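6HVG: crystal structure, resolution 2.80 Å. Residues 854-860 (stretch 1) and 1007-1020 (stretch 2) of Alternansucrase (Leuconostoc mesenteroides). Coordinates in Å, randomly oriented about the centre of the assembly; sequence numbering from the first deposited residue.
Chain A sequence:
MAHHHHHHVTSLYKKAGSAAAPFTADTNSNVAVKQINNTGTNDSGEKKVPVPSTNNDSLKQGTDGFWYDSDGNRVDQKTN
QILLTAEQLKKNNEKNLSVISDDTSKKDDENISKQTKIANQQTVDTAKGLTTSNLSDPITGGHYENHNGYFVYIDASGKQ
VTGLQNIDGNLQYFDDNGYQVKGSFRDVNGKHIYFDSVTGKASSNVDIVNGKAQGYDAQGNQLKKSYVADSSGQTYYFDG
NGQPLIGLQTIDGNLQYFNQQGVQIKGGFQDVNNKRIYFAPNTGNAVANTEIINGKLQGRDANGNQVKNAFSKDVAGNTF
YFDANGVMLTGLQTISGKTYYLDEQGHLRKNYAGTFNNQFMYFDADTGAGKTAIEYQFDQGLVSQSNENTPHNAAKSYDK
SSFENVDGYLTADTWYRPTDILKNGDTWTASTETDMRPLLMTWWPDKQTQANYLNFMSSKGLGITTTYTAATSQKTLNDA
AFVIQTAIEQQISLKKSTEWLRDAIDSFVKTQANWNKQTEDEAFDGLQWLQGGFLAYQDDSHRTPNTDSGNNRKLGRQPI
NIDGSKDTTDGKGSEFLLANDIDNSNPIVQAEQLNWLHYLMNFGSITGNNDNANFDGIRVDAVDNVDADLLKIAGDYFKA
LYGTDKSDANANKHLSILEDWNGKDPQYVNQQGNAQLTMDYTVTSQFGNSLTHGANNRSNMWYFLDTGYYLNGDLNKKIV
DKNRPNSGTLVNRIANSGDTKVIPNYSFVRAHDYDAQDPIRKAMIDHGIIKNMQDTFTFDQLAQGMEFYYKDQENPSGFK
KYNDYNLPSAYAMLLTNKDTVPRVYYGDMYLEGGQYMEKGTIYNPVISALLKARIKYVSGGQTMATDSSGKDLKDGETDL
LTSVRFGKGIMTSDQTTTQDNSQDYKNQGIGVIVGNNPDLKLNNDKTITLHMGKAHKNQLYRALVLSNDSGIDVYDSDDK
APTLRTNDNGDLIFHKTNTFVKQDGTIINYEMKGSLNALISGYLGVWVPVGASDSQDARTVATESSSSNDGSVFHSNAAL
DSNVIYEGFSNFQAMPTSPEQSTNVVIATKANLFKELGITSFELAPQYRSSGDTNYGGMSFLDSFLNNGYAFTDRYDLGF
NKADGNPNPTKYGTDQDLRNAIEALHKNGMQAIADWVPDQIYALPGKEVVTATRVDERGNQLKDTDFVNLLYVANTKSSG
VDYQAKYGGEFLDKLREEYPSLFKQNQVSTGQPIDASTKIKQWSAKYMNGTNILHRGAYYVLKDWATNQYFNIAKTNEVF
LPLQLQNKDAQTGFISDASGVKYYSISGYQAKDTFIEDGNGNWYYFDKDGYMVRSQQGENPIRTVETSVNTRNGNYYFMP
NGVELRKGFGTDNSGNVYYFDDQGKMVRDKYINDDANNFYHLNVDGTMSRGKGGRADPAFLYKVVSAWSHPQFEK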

# COMPACT_ATOMS: atom_id res chain seq x y z
N ARG A 854 -36.95 -10.12 4.57
CA ARG A 854 -36.78 -9.73 3.18
C ARG A 854 -37.51 -10.71 2.27
O ARG A 854 -38.12 -10.31 1.28
CB ARG A 854 -35.30 -9.63 2.81
CG ARG A 854 -35.01 -9.01 1.45
CD ARG A 854 -33.51 -8.94 1.15
NE ARG A 854 -33.24 -8.16 -0.07
CZ ARG A 854 -33.19 -8.67 -1.31
NH1 ARG A 854 -33.35 -9.97 -1.55
NH2 ARG A 854 -32.96 -7.87 -2.34
N ILE A 855 -37.45 -12.00 2.60
CA ILE A 855 -38.16 -13.01 1.83
C ILE A 855 -39.69 -12.80 1.90
O ILE A 855 -40.37 -12.93 0.89
CB ILE A 855 -37.83 -14.42 2.39
CG1 ILE A 855 -36.34 -14.72 2.22
CG2 ILE A 855 -38.72 -15.48 1.74
CD1 ILE A 855 -35.85 -15.97 2.93
N LYS A 856 -40.21 -12.51 3.09
CA LYS A 856 -41.64 -12.36 3.35
C LYS A 856 -42.25 -11.06 2.81
O LYS A 856 -43.36 -11.06 2.28
CB LYS A 856 -41.92 -12.39 4.86
CG LYS A 856 -42.06 -13.76 5.48
CD LYS A 856 -42.30 -13.65 6.98
CE LYS A 856 -43.24 -14.72 7.49
NZ LYS A 856 -42.72 -16.10 7.30
N TYR A 857 -41.55 -9.94 3.01
CA TYR A 857 -42.18 -8.64 2.81
C TYR A 857 -41.60 -7.75 1.71
O TYR A 857 -42.29 -6.87 1.21
CB TYR A 857 -42.15 -7.85 4.11
CG TYR A 857 -42.64 -8.60 5.33
CD1 TYR A 857 -44.00 -8.66 5.64
CD2 TYR A 857 -41.76 -9.23 6.18
CE1 TYR A 857 -44.44 -9.31 6.78
CE2 TYR A 857 -42.20 -9.89 7.30
CZ TYR A 857 -43.55 -9.92 7.61
OH TYR A 857 -43.99 -10.60 8.71
N VAL A 858 -40.34 -7.94 1.33
CA VAL A 858 -39.66 -6.97 0.47
C VAL A 858 -40.00 -7.14 -1.01
O VAL A 858 -39.47 -8.01 -1.68
CB VAL A 858 -38.16 -6.97 0.71
CG1 VAL A 858 -37.44 -6.06 -0.27
CG2 VAL A 858 -37.88 -6.53 2.14
N SER A 859 -40.92 -6.31 -1.49
CA SER A 859 -41.22 -6.21 -2.92
C SER A 859 -41.91 -4.90 -3.23
O SER A 859 -42.26 -4.16 -2.31
CB SER A 859 -42.09 -7.38 -3.40
OG SER A 859 -42.11 -7.42 -4.83
N GLY A 860 -42.13 -4.63 -4.52
CA GLY A 860 -42.79 -3.43 -4.96
C GLY A 860 -41.89 -2.22 -4.99
O GLY A 860 -40.69 -2.30 -4.77
N TRP A 1007 -40.80 -1.81 10.67
CA TRP A 1007 -42.17 -2.20 10.87
C TRP A 1007 -42.69 -3.00 9.67
O TRP A 1007 -42.40 -2.70 8.50
CB TRP A 1007 -43.03 -0.97 11.10
CG TRP A 1007 -42.73 -0.30 12.39
CD1 TRP A 1007 -41.71 0.53 12.65
CD2 TRP A 1007 -43.48 -0.41 13.60
NE1 TRP A 1007 -41.76 0.95 13.96
CE2 TRP A 1007 -42.84 0.38 14.56
CE3 TRP A 1007 -44.62 -1.11 13.96
CZ2 TRP A 1007 -43.30 0.50 15.86
CZ3 TRP A 1007 -45.09 -0.99 15.26
CH2 TRP A 1007 -44.43 -0.19 16.19
N VAL A 1008 -43.48 -4.02 9.97
CA VAL A 1008 -44.04 -4.88 8.96
C VAL A 1008 -45.54 -5.05 9.20
O VAL A 1008 -45.99 -4.92 10.34
CB VAL A 1008 -43.32 -6.27 8.93
CG1 VAL A 1008 -41.83 -6.11 8.63
CG2 VAL A 1008 -43.52 -7.03 10.24
N PRO A 1009 -46.30 -5.36 8.15
CA PRO A 1009 -47.71 -5.60 8.36
C PRO A 1009 -47.98 -6.89 9.12
O PRO A 1009 -47.36 -7.91 8.80
CB PRO A 1009 -48.29 -5.70 6.93
CG PRO A 1009 -47.18 -5.57 5.99
CD PRO A 1009 -45.90 -5.49 6.74
N VAL A 1010 -48.92 -6.84 10.07
CA VAL A 1010 -49.37 -8.04 10.76
C VAL A 1010 -50.20 -8.86 9.81
O VAL A 1010 -50.77 -8.32 8.88
CB VAL A 1010 -50.21 -7.76 12.03
CG1 VAL A 1010 -49.53 -6.73 12.91
CG2 VAL A 1010 -51.61 -7.31 11.68
N GLY A 1011 -50.28 -10.15 10.10
CA GLY A 1011 -51.08 -11.09 9.32
C GLY A 1011 -50.33 -11.77 8.20
O GLY A 1011 -50.94 -12.36 7.31
N ALA A 1012 -49.00 -11.69 8.23
CA ALA A 1012 -48.18 -12.34 7.22
C ALA A 1012 -48.18 -13.86 7.41
O ALA A 1012 -47.83 -14.35 8.48
CB ALA A 1012 -46.76 -11.80 7.27
N SER A 1013 -48.56 -14.58 6.37
CA SER A 1013 -48.53 -16.04 6.37
C SER A 1013 -47.14 -16.60 6.71
O SER A 1013 -46.15 -15.92 6.51
CB SER A 1013 -48.96 -16.55 4.99
OG SER A 1013 -48.61 -17.91 4.82
N ASP A 1014 -47.07 -17.83 7.21
CA ASP A 1014 -45.78 -18.45 7.58
C ASP A 1014 -44.88 -18.78 6.39
O ASP A 1014 -43.67 -18.75 6.50
CB ASP A 1014 -46.02 -19.75 8.37
CG ASP A 1014 -46.45 -19.49 9.82
OD1 ASP A 1014 -46.56 -18.31 10.23
OD2 ASP A 1014 -46.68 -20.49 10.54
N SER A 1015 -45.50 -19.10 5.26
CA SER A 1015 -44.78 -19.47 4.07
C SER A 1015 -44.77 -18.33 3.05
O SER A 1015 -44.38 -18.54 1.91
CB SER A 1015 -45.42 -20.73 3.47
OG SER A 1015 -46.79 -20.54 3.15
N GLN A 1016 -45.16 -17.13 3.47
CA GLN A 1016 -45.28 -16.00 2.55
C GLN A 1016 -43.92 -15.72 1.95
O GLN A 1016 -42.93 -15.60 2.67
CB GLN A 1016 -45.78 -14.72 3.25
CG GLN A 1016 -46.23 -13.65 2.26
CD GLN A 1016 -46.96 -12.48 2.90
OE1 GLN A 1016 -48.19 -12.46 2.94
NE2 GLN A 1016 -46.22 -11.48 3.35
N ASP A 1017 -43.90 -15.67 0.62
CA ASP A 1017 -42.71 -15.41 -0.16
C ASP A 1017 -43.05 -14.28 -1.12
O ASP A 1017 -43.91 -14.43 -1.97
CB ASP A 1017 -42.29 -16.67 -0.91
CG ASP A 1017 -40.91 -16.56 -1.52
OD1 ASP A 1017 -40.39 -15.42 -1.71
OD2 ASP A 1017 -40.28 -17.61 -1.80
N ALA A 1018 -42.37 -13.14 -0.98
CA ALA A 1018 -42.64 -11.95 -1.81
C ALA A 1018 -41.76 -11.83 -3.05
O ALA A 1018 -41.87 -10.88 -3.82
CB ALA A 1018 -42.46 -10.70 -0.97
N ARG A 1019 -40.87 -12.80 -3.23
CA ARG A 1019 -39.88 -12.81 -4.30
C ARG A 1019 -40.50 -13.07 -5.67
O ARG A 1019 -41.55 -13.69 -5.77
CB ARG A 1019 -38.81 -13.87 -3.97
CG ARG A 1019 -38.02 -13.50 -2.72
CD ARG A 1019 -36.93 -14.51 -2.38
NE ARG A 1019 -37.49 -15.77 -1.95
CZ ARG A 1019 -36.78 -16.84 -1.63
NH1 ARG A 1019 -35.46 -16.84 -1.68
NH2 ARG A 1019 -37.43 -17.93 -1.26
N THR A 1020 -39.84 -12.60 -6.71
CA THR A 1020 -40.27 -12.83 -8.07
C THR A 1020 -39.36 -13.89 -8.75
O THR A 1020 -38.14 -13.76 -8.76
CB THR A 1020 -40.26 -11.51 -8.85
OG1 THR A 1020 -41.08 -10.54 -8.17
CG2 THR A 1020 -40.78 -11.69 -10.26

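The last residues of a helix offer backbone carbonyls that lack partners further along the helix, and in this contact the loop of stretch 2 supplies donors for two of them. The carbonyl of Arg854 is still served from within its own stretch, by Val858 N at 3.2 Å from Arg854 O. The next one is not: Ile855 O accepts from Ala1018 N at 2.7 Å, with an N-H...O angle of 178°, so the hydrogen lies almost exactly on the line between the two atoms. Asp1017 CA adds a CA-H...O contact to the same oxygen, Ile855 O, at 3.6 Å. A reciprocal contact of this kind joins Lys856 CA to Gln1016 O, also 3.6 Å, where the two backbones run close together.

Lys856 O is satisfied by a side chain. Gln1016 points toward the helix and, with chi1 and chi2 both t, extends far enough to bring its amide NE2 to 3.1 Å from Lys856 O, at a more bent 150°. An amide suits this place because its nitrogen carries two hydrogens, and NE2 is also hydrogen-bonded elsewhere in the structure. Lys856 returns a donor. Its CA-to-CB bond points away overall, yet the long chain brings its ammonium back to the loop, where Lys856 NZ donates to Asp1014 O at 2.9 Å. The acceptor is the backbone carbonyl, and the Asp1014 side chain points away, so the bond is not a salt bridge.

The carboxylate of Asp1017 is satisfied within its own stretch. Asp1017 OD1 accepts from Arg1019 N at 3.1 Å and from Arg1019 NE at 2.9 Å, while Asp1017 OD2 takes Arg1019 NH2, also at 2.9 Å, in a salt bridge. This two-pronged pairing holds the guanidinium with one face against Ile855, whose CG2 lies 3.9 Å from Arg1019 NE. A branched aliphatic residue fits here, since the planar face can pack against a methyl while the polar edge is engaged by the acid.

Tyr857 brings the largest covered area on the helix side. Val1008 CB sits 3.9 Å from the centroid of the Tyr857 ring and 11° off its normal, a CH-pi contact over one face. Pro1009 CD approaches Tyr857 CD1 at 3.9 Å, and Ala1012 CB comes within 3.4 Å of Tyr857 CE1. A flat aromatic ring offers broad surface to these compact aliphatic groups. Ala1018 is equally apt: its small CB, directed toward the helix, reaches 3.4 Å from Lys856 O and 4.1 Å from Ser859 CB.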